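Local coordinates for putative uncharacterized protein (PDB 2Z6V) that probably transfers a sulfuryl group from the donor PAPS to an acceptor whose identity is not established here, at residues E45-S50 against Q230-Q235; D49-G54 against G85-V90; I122-D127 against R367-H372; H337-M340 against D345-R348. One frame throughout, in Å; residues are numbered along the deposited sequence.

Interaction 1 of 4, residues E45-S50 against Q230-Q235; sequences EIDSDS and QKRYLQ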
loop_
_atom_site.group_PDB
_atom_site.type_symbol
_atom_site.label_atom_id
_atom_site.label_comp_id
_atom_site.label_asym_id
_atom_site.label_seq_id
_atom_site.Cartn_x
_atom_site.Cartn_y
_atom_site.Cartn_z
ATOM N N GLU A 45 -2.629 -5.409 -26.093
ATOM C CA GLU A 45 -1.298 -5.947 -25.852
ATOM C C GLU A 45 -0.908 -5.791 -24.386
ATOM O O GLU A 45 -1.361 -4.879 -23.709
ATOM C CB GLU A 45 -0.264 -5.247 -26.732
ATOM C CG GLU A 45 -0.379 -5.562 -28.210
ATOM C CD GLU A 45 0.837 -5.087 -28.989
ATOM O OE1 GLU A 45 0.808 -5.157 -30.237
ATOM O OE2 GLU A 45 1.828 -4.647 -28.355
ATOM N N ILE A 46 -0.066 -6.690 -23.898
ATOM C CA ILE A 46 0.377 -6.640 -22.517
ATOM C C ILE A 46 1.833 -7.094 -22.466
ATOM O O ILE A 46 2.295 -7.794 -23.365
ATOM C CB ILE A 46 -0.516 -7.524 -21.625
ATOM C CG1 ILE A 46 -0.347 -7.116 -20.167
ATOM C CG2 ILE A 46 -0.184 -8.987 -21.824
ATOM C CD1 ILE A 46 -1.473 -7.608 -19.276
ATOM N N ASP A 47 2.559 -6.694 -21.427
ATOM C CA ASP A 47 3.974 -7.037 -21.333
ATOM C C ASP A 47 4.305 -8.489 -21.028
ATOM O O ASP A 47 5.317 -9.002 -21.503
ATOM C CB ASP A 47 4.689 -6.116 -20.326
ATOM C CG ASP A 47 3.956 -6.002 -19.002
ATOM O OD1 ASP A 47 2.902 -5.329 -18.953
ATOM O OD2 ASP A 47 4.440 -6.584 -18.007
ATOM N N SER A 48 3.469 -9.157 -20.243
ATOM C CA SER A 48 3.736 -10.545 -19.912
ATOM C C SER A 48 2.499 -11.288 -19.442
ATOM O O SER A 48 1.379 -10.804 -19.569
ATOM C CB SER A 48 4.824 -10.636 -18.843
ATOM O OG SER A 48 4.344 -10.186 -17.590
ATOM N N ASP A 49 2.733 -12.464 -18.878
ATOM C CA ASP A 49 1.690 -13.362 -18.400
ATOM C C ASP A 49 1.561 -13.348 -16.873
ATOM O O ASP A 49 0.626 -13.933 -16.318
ATOM C CB ASP A 49 2.049 -14.780 -18.854
ATOM C CG ASP A 49 0.846 -15.679 -18.989
ATOM O OD1 ASP A 49 1.035 -16.919 -18.972
ATOM O OD2 ASP A 49 -0.283 -15.152 -19.132
ATOM N N SER A 50 2.504 -12.685 -16.208
ATOM C CA SER A 50 2.561 -12.624 -14.744
ATOM C C SER A 50 1.282 -12.265 -13.995
ATOM O O SER A 50 1.089 -12.690 -12.855
ATOM C CB SER A 50 3.676 -11.666 -14.306
ATOM O OG SER A 50 3.430 -10.346 -14.748
ATOM N N GLN A 230 6.725 -2.189 -10.968
ATOM C CA GLN A 230 6.720 -0.932 -10.236
ATOM C C GLN A 230 7.757 0.033 -10.789
ATOM O O GLN A 230 7.466 1.214 -10.981
ATOM C CB GLN A 230 6.972 -1.143 -8.747
ATOM C CG GLN A 230 6.729 0.119 -7.955
ATOM C CD GLN A 230 7.080 -0.023 -6.500
ATOM O OE1 GLN A 230 7.118 -1.134 -5.965
ATOM N NE2 GLN A 230 7.321 1.105 -5.835
ATOM N N LYS A 231 8.965 -0.464 -11.048
ATOM C CA LYS A 231 10.030 0.385 -11.585
ATOM C C LYS A 231 9.627 1.029 -12.917
ATOM O O LYS A 231 9.840 2.224 -13.125
ATOM C CB LYS A 231 11.321 -0.422 -11.747
ATOM C CG LYS A 231 12.448 0.341 -12.434
ATOM C CD LYS A 231 13.813 -0.248 -12.085
ATOM C CE LYS A 231 14.936 0.577 -12.701
ATOM N NZ LYS A 231 16.208 0.492 -11.923
ATOM N N ARG A 232 9.040 0.243 -13.814
ATOM C CA ARG A 232 8.596 0.763 -15.109
ATOM C C ARG A 232 7.518 1.831 -14.889
ATOM O O ARG A 232 7.514 2.878 -15.541
ATOM C CB ARG A 232 8.027 -0.368 -15.975
ATOM C CG ARG A 232 9.071 -1.305 -16.569
ATOM C CD ARG A 232 8.420 -2.315 -17.498
ATOM N NE ARG A 232 8.371 -3.643 -16.895
ATOM C CZ ARG A 232 7.263 -4.348 -16.735
ATOM N NH1 ARG A 232 6.102 -3.855 -17.132
ATOM N NH2 ARG A 232 7.316 -5.545 -16.177
ATOM N N TYR A 233 6.608 1.546 -13.960
ATOM C CA TYR A 233 5.535 2.458 -13.620
ATOM C C TYR A 233 6.158 3.777 -13.171
ATOM O O TYR A 233 5.798 4.845 -13.669
ATOM C CB TYR A 233 4.714 1.881 -12.474
ATOM C CG TYR A 233 3.277 2.328 -12.419
ATOM C CD1 TYR A 233 2.264 1.522 -12.950
ATOM C CD2 TYR A 233 2.914 3.515 -11.787
ATOM C CE1 TYR A 233 0.914 1.882 -12.843
ATOM C CE2 TYR A 233 1.567 3.891 -11.669
ATOM C CZ TYR A 233 0.572 3.066 -12.198
ATOM O OH TYR A 233 -0.758 3.404 -12.079
ATOM N N LEU A 234 7.090 3.701 -12.226
ATOM C CA LEU A 234 7.740 4.904 -11.725
ATOM C C LEU A 234 8.517 5.630 -12.822
ATOM O O LEU A 234 8.575 6.860 -12.835
ATOM C CB LEU A 234 8.660 4.560 -10.553
ATOM C CG LEU A 234 7.911 3.981 -9.346
ATOM C CD1 LEU A 234 8.900 3.624 -8.261
ATOM C CD2 LEU A 234 6.906 4.997 -8.829
ATOM N N GLN A 235 9.095 4.884 -13.758
ATOM C CA GLN A 235 9.837 5.523 -14.842
ATOM C C GLN A 235 8.899 6.311 -15.760
ATOM O O GLN A 235 9.303 7.304 -16.367
ATOM C CB GLN A 235 10.627 4.479 -15.638
ATOM C CG GLN A 235 11.807 3.909 -14.866
ATOM C CD GLN A 235 12.423 2.721 -15.551
ATOM O OE1 GLN A 235 11.751 1.722 -15.802
ATOM N NE2 GLN A 235 13.713 2.818 -15.860
#
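Asp-47 and Arg-232 face each other across the contact, and practically all of the 68 Å² buried here comes from this pair. Both CB atoms point toward the opposite segment, yet the flat ends do not lie side by side: carboxylate and guanidinium planes are inclined at 62°, which rules out a coplanar, two-pronged pairing. A single oxygen does the work, with Asp-47 OD2 lying 3.3 Å from Arg-232 NH1 in a salt bridge. Its N-H···O angle of 133° marks the hydrogen-bonding component as weak, and Arg-232 NH2 stays 3.6 Å from the same OD2. The arginine chain bends about its CG-CD bond (chi3 -106°), which turns its guanidinium obliquely to the carboxylate. Asp-47 OD2 has a stronger partner in Arg-87, so the aspartate is shared between two guanidinium groups and would be expected to remain ionised. Next along the loop, Ser-48 OG accepts a weak capping bond from Ser-50 N, 3.4 Å away, at the approach to helix 50-64. The salt bridge thus links the loop between helices 30-41 and 50-64 to helix 224-238, with helix 70-96 touching both segments and strand 244-248 packed against Leu-234.

Interaction 2 of 4, residues D49-G54 against G85-V90; sequences DSWREG and GRRLQV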
loop_
_atom_site.group_PDB
_atom_site.type_symbol
_atom_site.label_atom_id
_atom_site.label_comp_id
_atom_site.label_asym_id
_atom_site.label_seq_id
_atom_site.Cartn_x
_atom_site.Cartn_y
_atom_site.Cartn_z
ATOM N N ASP A 49 2.733 -12.464 -18.878
ATOM C CA ASP A 49 1.690 -13.362 -18.400
ATOM C C ASP A 49 1.561 -13.348 -16.873
ATOM O O ASP A 49 0.626 -13.933 -16.318
ATOM C CB ASP A 49 2.049 -14.780 -18.854
ATOM C CG ASP A 49 0.846 -15.679 -18.989
ATOM O OD1 ASP A 49 1.035 -16.919 -18.972
ATOM O OD2 ASP A 49 -0.283 -15.152 -19.132
ATOM N N SER A 50 2.504 -12.685 -16.208
ATOM C CA SER A 50 2.561 -12.624 -14.744
ATOM C C SER A 50 1.282 -12.265 -13.995
ATOM O O SER A 50 1.089 -12.690 -12.855
ATOM C CB SER A 50 3.676 -11.666 -14.306
ATOM O OG SER A 50 3.430 -10.346 -14.748
ATOM N N TRP A 51 0.418 -11.487 -14.635
ATOM C CA TRP A 51 -0.830 -11.048 -14.026
ATOM C C TRP A 51 -1.865 -12.147 -13.858
ATOM O O TRP A 51 -2.658 -12.125 -12.923
ATOM C CB TRP A 51 -1.454 -9.941 -14.876
ATOM C CG TRP A 51 -1.697 -10.369 -16.298
ATOM C CD1 TRP A 51 -0.827 -10.268 -17.340
ATOM C CD2 TRP A 51 -2.873 -11.009 -16.817
ATOM N NE1 TRP A 51 -1.383 -10.803 -18.476
ATOM C CE2 TRP A 51 -2.638 -11.268 -18.185
ATOM C CE3 TRP A 51 -4.103 -11.392 -16.258
ATOM C CZ2 TRP A 51 -3.587 -11.894 -19.007
ATOM C CZ3 TRP A 51 -5.047 -12.015 -17.076
ATOM C CH2 TRP A 51 -4.781 -12.259 -18.436
ATOM N N ARG A 52 -1.846 -13.107 -14.771
ATOM C CA ARG A 52 -2.824 -14.175 -14.782
ATOM C C ARG A 52 -2.924 -15.089 -13.574
ATOM O O ARG A 52 -4.022 -15.348 -13.092
ATOM C CB ARG A 52 -2.638 -15.021 -16.039
ATOM C CG ARG A 52 -3.804 -15.945 -16.293
ATOM C CD ARG A 52 -3.715 -16.643 -17.638
ATOM N NE ARG A 52 -5.039 -17.098 -18.058
ATOM C CZ ARG A 52 -5.806 -17.943 -17.365
ATOM N NH1 ARG A 52 -5.385 -18.442 -16.206
ATOM N NH2 ARG A 52 -7.007 -18.280 -17.823
ATOM N N GLU A 53 -1.802 -15.579 -13.070
ATOM C CA GLU A 53 -1.878 -16.501 -11.945
ATOM C C GLU A 53 -2.679 -15.977 -10.750
ATOM O O GLU A 53 -3.572 -16.669 -10.255
ATOM C CB GLU A 53 -0.476 -16.934 -11.503
ATOM C CG GLU A 53 -0.510 -17.938 -10.368
ATOM C CD GLU A 53 0.817 -18.629 -10.129
ATOM O OE1 GLU A 53 1.881 -18.020 -10.399
ATOM O OE2 GLU A 53 0.791 -19.785 -9.649
ATOM N N GLY A 54 -2.367 -14.763 -10.297
ATOM C CA GLY A 54 -3.072 -14.182 -9.168
ATOM C C GLY A 54 -4.533 -13.864 -9.449
ATOM O O GLY A 54 -5.411 -14.139 -8.615
ATOM N N GLY A 85 -6.792 -2.968 -16.427
ATOM C CA GLY A 85 -6.857 -1.979 -17.489
ATOM C C GLY A 85 -5.687 -1.012 -17.392
ATOM O O GLY A 85 -5.143 -0.579 -18.414
ATOM N N ARG A 86 -5.301 -0.666 -16.160
ATOM C CA ARG A 86 -4.173 0.235 -15.934
ATOM C C ARG A 86 -2.911 -0.414 -16.472
ATOM O O ARG A 86 -2.078 0.233 -17.115
ATOM C CB ARG A 86 -4.004 0.512 -14.444
ATOM C CG ARG A 86 -4.987 1.512 -13.912
ATOM C CD ARG A 86 -5.320 1.238 -12.472
ATOM N NE ARG A 86 -6.622 1.810 -12.186
ATOM C CZ ARG A 86 -7.433 1.383 -11.233
ATOM N NH1 ARG A 86 -7.076 0.365 -10.457
ATOM N NH2 ARG A 86 -8.613 1.966 -11.075
ATOM N N ARG A 87 -2.781 -1.707 -16.190
ATOM C CA ARG A 87 -1.644 -2.495 -16.637
ATOM C C ARG A 87 -1.568 -2.385 -18.159
ATOM O O ARG A 87 -0.498 -2.194 -18.715
ATOM C CB ARG A 87 -1.843 -3.950 -16.200
ATOM C CG ARG A 87 -0.743 -4.914 -16.594
ATOM C CD ARG A 87 0.543 -4.618 -15.886
ATOM N NE ARG A 87 1.526 -5.666 -16.140
ATOM C CZ ARG A 87 1.602 -6.810 -15.465
ATOM N NH1 ARG A 87 0.747 -7.070 -14.478
ATOM N NH2 ARG A 87 2.545 -7.692 -15.771
ATOM N N LEU A 88 -2.717 -2.488 -18.820
ATOM C CA LEU A 88 -2.784 -2.386 -20.276
ATOM C C LEU A 88 -2.400 -0.995 -20.754
ATOM O O LEU A 88 -1.694 -0.843 -21.752
ATOM C CB LEU A 88 -4.196 -2.713 -20.772
ATOM C CG LEU A 88 -4.611 -4.180 -20.660
ATOM C CD1 LEU A 88 -6.071 -4.346 -21.036
ATOM C CD2 LEU A 88 -3.717 -5.013 -21.561
ATOM N N GLN A 89 -2.874 0.020 -20.037
ATOM C CA GLN A 89 -2.584 1.405 -20.389
ATOM C C GLN A 89 -1.101 1.747 -20.254
ATOM O O GLN A 89 -0.542 2.446 -21.098
ATOM C CB GLN A 89 -3.426 2.353 -19.525
ATOM C CG GLN A 89 -4.915 2.259 -19.793
ATOM C CD GLN A 89 -5.712 3.347 -19.097
ATOM O OE1 GLN A 89 -5.456 4.535 -19.281
ATOM N NE2 GLN A 89 -6.692 2.944 -18.298
ATOM N N VAL A 90 -0.465 1.246 -19.199
ATOM C CA VAL A 90 0.949 1.523 -18.979
ATOM C C VAL A 90 1.827 0.827 -20.016
ATOM O O VAL A 90 2.875 1.345 -20.405
ATOM C CB VAL A 90 1.395 1.084 -17.560
ATOM C CG1 VAL A 90 2.910 1.254 -17.404
ATOM C CG2 VAL A 90 0.662 1.911 -16.510
#
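Trp-51 and Arg-87 mark the nearest approach of the two backbones, their CA atoms 9.0 Å apart, so the interval between these helices is bridged by side chains. The contact is a helix-helix pairing in the helical region that precedes the first strand of the sulfotransferase sheet: the opening turn of helix 50-64 meets the second half of helix 70-96. Arg-87 contributes most of the reach. Its CB points toward the other helix, CG lies anti to the backbone N (chi1 180°), and the chain then bends at chi2 (67°) before running out to the guanidinium. That group approaches two neighbouring residues with different nitrogens. Ser-50 OG sits at its edge, in the guanidinium plane, whereas the Trp-51 ring is approached only obliquely. The strongest partner of both Ser-50 and Arg-87 is the carboxylate of Asp-198; Arg-87 also gives a salt bridge to Asp-47 and a cation-pi contact to Tyr-229, so several groups fix its buried charge. On the tryptophan, Arg-52 CB and Asp-49 O lie over one ring face, both offset toward the rim, and the ring also meets that of Phe-34 from helix 30-41. The two short approaches of the arginine are NH2 to Ser-50 OG at 3.0 Å and NH1 to Trp-51 CB at 3.6 Å.

Interaction 3 of 4, residues I122-D127 against R367-H372; sequences ISYLLD and RNWLAH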
loop_
_atom_site.group_PDB
_atom_site.type_symbol
_atom_site.label_atom_id
_atom_site.label_comp_id
_atom_site.label_asym_id
_atom_site.label_seq_id
_atom_site.Cartn_x
_atom_site.Cartn_y
_atom_site.Cartn_z
ATOM N N ILE A 122 4.776 10.979 8.129
ATOM C CA ILE A 122 6.021 11.055 7.382
ATOM C C ILE A 122 5.809 11.065 5.878
ATOM O O ILE A 122 6.519 11.779 5.172
ATOM C CB ILE A 122 6.994 9.907 7.716
ATOM C CG1 ILE A 122 8.365 10.241 7.120
ATOM C CG2 ILE A 122 6.476 8.579 7.148
ATOM C CD1 ILE A 122 9.335 9.109 7.156
ATOM N N SER A 123 4.853 10.279 5.385
ATOM C CA SER A 123 4.592 10.251 3.950
ATOM C C SER A 123 4.296 11.651 3.458
ATOM O O SER A 123 4.822 12.064 2.434
ATOM C CB SER A 123 3.401 9.343 3.599
ATOM O OG SER A 123 3.757 7.975 3.616
ATOM N N TYR A 124 3.455 12.379 4.192
ATOM C CA TYR A 124 3.090 13.745 3.817
ATOM C C TYR A 124 4.223 14.738 3.999
ATOM O O TYR A 124 4.353 15.675 3.212
ATOM C CB TYR A 124 1.864 14.237 4.603
ATOM C CG TYR A 124 0.560 13.629 4.133
ATOM C CD1 TYR A 124 0.169 12.359 4.559
ATOM C CD2 TYR A 124 -0.249 14.294 3.206
ATOM C CE1 TYR A 124 -0.987 11.762 4.071
ATOM C CE2 TYR A 124 -1.410 13.707 2.710
ATOM C CZ TYR A 124 -1.769 12.438 3.143
ATOM O OH TYR A 124 -2.880 11.817 2.618
ATOM N N LEU A 125 5.038 14.552 5.031
ATOM C CA LEU A 125 6.149 15.474 5.249
ATOM C C LEU A 125 7.208 15.368 4.145
ATOM O O LEU A 125 7.755 16.379 3.701
ATOM C CB LEU A 125 6.782 15.233 6.622
ATOM C CG LEU A 125 5.879 15.658 7.783
ATOM C CD1 LEU A 125 6.604 15.465 9.106
ATOM C CD2 LEU A 125 5.476 17.119 7.594
ATOM N N LEU A 126 7.486 14.147 3.701
ATOM C CA LEU A 126 8.470 13.936 2.647
ATOM C C LEU A 126 7.937 14.513 1.350
ATOM O O LEU A 126 8.704 14.907 0.474
ATOM C CB LEU A 126 8.751 12.441 2.452
ATOM C CG LEU A 126 9.446 11.684 3.588
ATOM C CD1 LEU A 126 9.443 10.191 3.294
ATOM C CD2 LEU A 126 10.862 12.207 3.752
ATOM N N ASP A 127 6.614 14.563 1.235
ATOM C CA ASP A 127 5.973 15.078 0.037
ATOM C C ASP A 127 6.061 16.598 -0.027
ATOM O O ASP A 127 5.760 17.198 -1.060
ATOM C CB ASP A 127 4.512 14.620 -0.010
ATOM C CG ASP A 127 3.833 14.953 -1.330
ATOM O OD1 ASP A 127 4.449 14.742 -2.398
ATOM O OD2 ASP A 127 2.672 15.414 -1.301
ATOM N N ARG A 367 6.617 22.199 8.657
ATOM C CA ARG A 367 6.058 22.807 9.863
ATOM C C ARG A 367 4.656 23.328 9.594
ATOM O O ARG A 367 3.763 23.205 10.433
ATOM C CB ARG A 367 6.955 23.947 10.336
ATOM C CG ARG A 367 8.023 23.510 11.307
ATOM C CD ARG A 367 9.132 24.533 11.380
ATOM N NE ARG A 367 10.061 24.245 12.467
ATOM C CZ ARG A 367 11.291 24.743 12.543
ATOM N NH1 ARG A 367 11.738 25.547 11.583
ATOM N NH2 ARG A 367 12.068 24.451 13.583
ATOM N N ASN A 368 4.471 23.909 8.416
ATOM C CA ASN A 368 3.169 24.427 8.040
ATOM C C ASN A 368 2.164 23.287 7.933
ATOM O O ASN A 368 0.987 23.457 8.270
ATOM C CB ASN A 368 3.248 25.160 6.706
ATOM C CG ASN A 368 1.883 25.376 6.089
ATOM O OD1 ASN A 368 1.003 25.982 6.700
ATOM N ND2 ASN A 368 1.694 24.870 4.872
ATOM N N TRP A 369 2.625 22.129 7.464
ATOM C CA TRP A 369 1.746 20.980 7.325
ATOM C C TRP A 369 1.318 20.473 8.696
ATOM O O TRP A 369 0.134 20.255 8.935
ATOM C CB TRP A 369 2.439 19.849 6.558
ATOM C CG TRP A 369 1.485 18.769 6.141
ATOM C CD1 TRP A 369 0.716 18.745 5.010
ATOM C CD2 TRP A 369 1.106 17.620 6.906
ATOM N NE1 TRP A 369 -0.126 17.658 5.030
ATOM C CE2 TRP A 369 0.092 16.950 6.181
ATOM C CE3 TRP A 369 1.521 17.093 8.137
ATOM C CZ2 TRP A 369 -0.515 15.780 6.649
ATOM C CZ3 TRP A 369 0.919 15.929 8.605
ATOM C CH2 TRP A 369 -0.091 15.284 7.859
ATOM N N LEU A 370 2.279 20.292 9.597
ATOM C CA LEU A 370 1.992 19.802 10.946
ATOM C C LEU A 370 1.053 20.720 11.726
ATOM O O LEU A 370 0.221 20.260 12.512
ATOM C CB LEU A 370 3.291 19.643 11.736
ATOM C CG LEU A 370 4.191 18.467 11.374
ATOM C CD1 LEU A 370 5.580 18.672 11.967
ATOM C CD2 LEU A 370 3.551 17.179 11.880
ATOM N N ALA A 371 1.203 22.022 11.510
ATOM C CA ALA A 371 0.381 23.009 12.191
ATOM C C ALA A 371 -1.076 22.845 11.791
ATOM O O ALA A 371 -1.977 23.002 12.616
ATOM C CB ALA A 371 0.859 24.408 11.843
ATOM N N HIS A 372 -1.298 22.522 10.520
ATOM C CA HIS A 372 -2.648 22.356 9.998
ATOM C C HIS A 372 -3.164 20.927 10.079
ATOM O O HIS A 372 -4.266 20.634 9.627
ATOM C CB HIS A 372 -2.702 22.850 8.553
ATOM C CG HIS A 372 -2.414 24.312 8.409
ATOM N ND1 HIS A 372 -2.372 24.947 7.186
ATOM C CD2 HIS A 372 -2.162 25.266 9.338
ATOM C CE1 HIS A 372 -2.108 26.229 7.368
ATOM N NE2 HIS A 372 -1.976 26.448 8.664
#
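Trp-369 is the first residue of its segment to meet the other helix, lying against Tyr-124 and Leu-125; its CA is 7.3 Å from that of Leu-125. The short axes of 122-126 and 367-371 approach to 10.1 Å and run roughly antiparallel, at 142°. With CG anti to the backbone N (chi1 -168°), the indole is carried out between the helices. Tyr-124 CB rests over one face of its six-membered ring, 3.8 Å from the centroid, a CH-pi contact. The tyrosine ring continues from there nearly parallel to the indole, the planes 20° apart, but it is displaced along the plane enough to separate the ring centroids by 5.2 Å. Stacking overlap is therefore slight, and the closest ring atoms are Tyr-124 CG and Trp-369 CZ2 at 3.5 Å. Leu-125 crosses the indole at about a right angle, its CD2 4.0 Å from Trp-369 CE3. One residue on, Leu-370 CG receives the same methyl, Leu-125 CD2, at 4.2 Å. Beyond the segment His-373 stacks on Trp-369 and bonds to its carbonyl oxygen. The contact thus packs the late helix 360-371 against helix 120-126, which follows strand 109-113 in a strand-loop-helix unit; in sulfotransferases the loop of this unit characteristically binds the 5'-phosphosulfate of PAPS, and a similar role is likely here.

Interaction 4 of 4, residues H337-M340 against D345-R348; sequences HEMM and DVMR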
loop_
_atom_site.group_PDB
_atom_site.type_symbol
_atom_site.label_atom_id
_atom_site.label_comp_id
_atom_site.label_asym_id
_atom_site.label_seq_id
_atom_site.Cartn_x
_atom_site.Cartn_y
_atom_site.Cartn_z
ATOM N N HIS A 337 6.074 6.256 18.475
ATOM C CA HIS A 337 6.136 7.137 19.621
ATOM C C HIS A 337 6.993 8.373 19.384
ATOM O O HIS A 337 6.745 9.415 19.976
ATOM C CB HIS A 337 6.601 6.381 20.876
ATOM C CG HIS A 337 7.996 5.834 20.797
ATOM N ND1 HIS A 337 8.268 4.536 20.418
ATOM C CD2 HIS A 337 9.191 6.397 21.095
ATOM C CE1 HIS A 337 9.569 4.323 20.490
ATOM N NE2 HIS A 337 10.151 5.435 20.898
ATOM N N GLU A 338 7.990 8.268 18.515
ATOM C CA GLU A 338 8.850 9.413 18.221
ATOM C C GLU A 338 8.168 10.323 17.215
ATOM O O GLU A 338 8.338 11.541 17.236
ATOM C CB GLU A 338 10.203 8.950 17.666
ATOM C CG GLU A 338 11.260 8.677 18.734
ATOM C CD GLU A 338 12.590 8.204 18.151
ATOM O OE1 GLU A 338 13.041 8.775 17.131
ATOM O OE2 GLU A 338 13.192 7.264 18.724
ATOM N N MET A 339 7.379 9.719 16.341
ATOM C CA MET A 339 6.662 10.457 15.316
ATOM C C MET A 339 5.554 11.317 15.941
ATOM O O MET A 339 5.162 12.339 15.379
ATOM C CB MET A 339 6.065 9.468 14.313
ATOM C CG MET A 339 6.119 9.927 12.874
ATOM S SD MET A 339 7.807 10.288 12.335
ATOM C CE MET A 339 7.517 11.654 11.175
ATOM N N MET A 340 5.059 10.898 17.105
ATOM C CA MET A 340 4.003 11.626 17.809
ATOM C C MET A 340 4.556 12.771 18.656
ATOM O O MET A 340 4.039 13.887 18.614
ATOM C CB MET A 340 3.217 10.680 18.721
ATOM C CG MET A 340 2.462 9.574 18.001
ATOM S SD MET A 340 1.225 10.193 16.839
ATOM C CE MET A 340 2.125 10.023 15.255
ATOM N N ASP A 345 11.886 16.328 14.453
ATOM C CA ASP A 345 13.177 15.795 14.866
ATOM C C ASP A 345 13.506 14.576 14.015
ATOM O O ASP A 345 14.636 14.423 13.543
ATOM C CB ASP A 345 13.169 15.388 16.335
ATOM C CG ASP A 345 14.490 14.768 16.764
ATOM O OD1 ASP A 345 15.542 15.414 16.569
ATOM O OD2 ASP A 345 14.479 13.634 17.288
ATOM N N VAL A 346 12.516 13.707 13.826
ATOM C CA VAL A 346 12.708 12.513 13.015
ATOM C C VAL A 346 13.120 12.880 11.590
ATOM O O VAL A 346 14.013 12.258 11.022
ATOM C CB VAL A 346 11.425 11.659 12.942
ATOM C CG1 VAL A 346 11.649 10.478 12.015
ATOM C CG2 VAL A 346 11.042 11.162 14.333
ATOM N N MET A 347 12.482 13.899 11.021
ATOM C CA MET A 347 12.786 14.316 9.661
ATOM C C MET A 347 14.242 14.731 9.484
ATOM O O MET A 347 14.914 14.283 8.552
ATOM C CB MET A 347 11.858 15.458 9.233
ATOM C CG MET A 347 10.360 15.121 9.302
ATOM S SD MET A 347 9.879 13.564 8.464
ATOM C CE MET A 347 10.265 13.944 6.753
ATOM N N ARG A 348 14.735 15.582 10.377
ATOM C CA ARG A 348 16.115 16.036 10.290
ATOM C C ARG A 348 17.064 14.852 10.334
ATOM O O ARG A 348 18.045 14.806 9.592
ATOM C CB ARG A 348 16.439 17.003 11.432
ATOM C CG ARG A 348 15.532 18.210 11.457
ATOM C CD ARG A 348 16.067 19.358 12.302
ATOM N NE ARG A 348 15.004 20.334 12.502
ATOM C CZ ARG A 348 14.095 20.247 13.467
ATOM N NH1 ARG A 348 14.142 19.236 14.332
ATOM N NH2 ARG A 348 13.111 21.137 13.539
#
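Met-339 lays its sulfur against the branched end of Val-346, SD being 3.9 Å from CG1 and equally far from CG2. The similar distances show that the sulfur faces the fork of the valine and not one methyl alone, and the two side chains cross at about a right angle. Val-346 points its CB toward the other helix; its CG1 is anti to the backbone N (chi1 176°), while CG2 lies beside that nitrogen. Met-339 bends about CB-CG (chi2 57°) and again about CG-SD, which carries its terminal methyl past the valine to the next side chain: Met-339 CE comes within 4.1 Å of Met-347 SD. A second line of contact involves Glu-338. Val-346 CG2 is 4.0 Å from its carbonyl O and 4.1 Å from its CB, so the aliphatic base of the glutamate packs on the valine, and the extended chain carries the carboxylate on past the same methyl. There OE1 stands 5.1 Å from Asp-345 OD2, a pair of like charges that Arg-349 reconciles by forming salt bridges to both. Met-347 also packs on Ile-122, Leu-125 and Leu-126 of helix 120-126, and Val-346 touches Phe-332 of strand 331-335. With CA atoms of Met-339 and Val-346 only 6.8 Å apart, the contact is a local packing of two consecutive helices, 336-341 and 343-353, joined by a one-residue break, directly after outermost strand 331-335 of the parallel alpha/beta sheet.

Overall arrangement
From the N terminus, interactions 1 and 2 start from one stretch, sharing Asp-49 and Ser-50. Interaction 2 closes a short loop onto helix 70-96; interaction 1 encloses it, closing a longer one onto helix 224-238. The two meet through Asp-47 and Arg-87, their centres 8 Å apart. Interaction 3 opens at helix 120-126, before interaction 1 has closed, and ends at helix 360-371, so these two spans cross without touching. Interaction 4, a brief local closure, falls within the span of interaction 3 and adjoins it through Met-347. Interactions 1 and 2 tie the N-terminal helices to each other and to helix 224-238; interactions 3 and 4 gather helices 120-126, 336-341, 343-353 and 360-371.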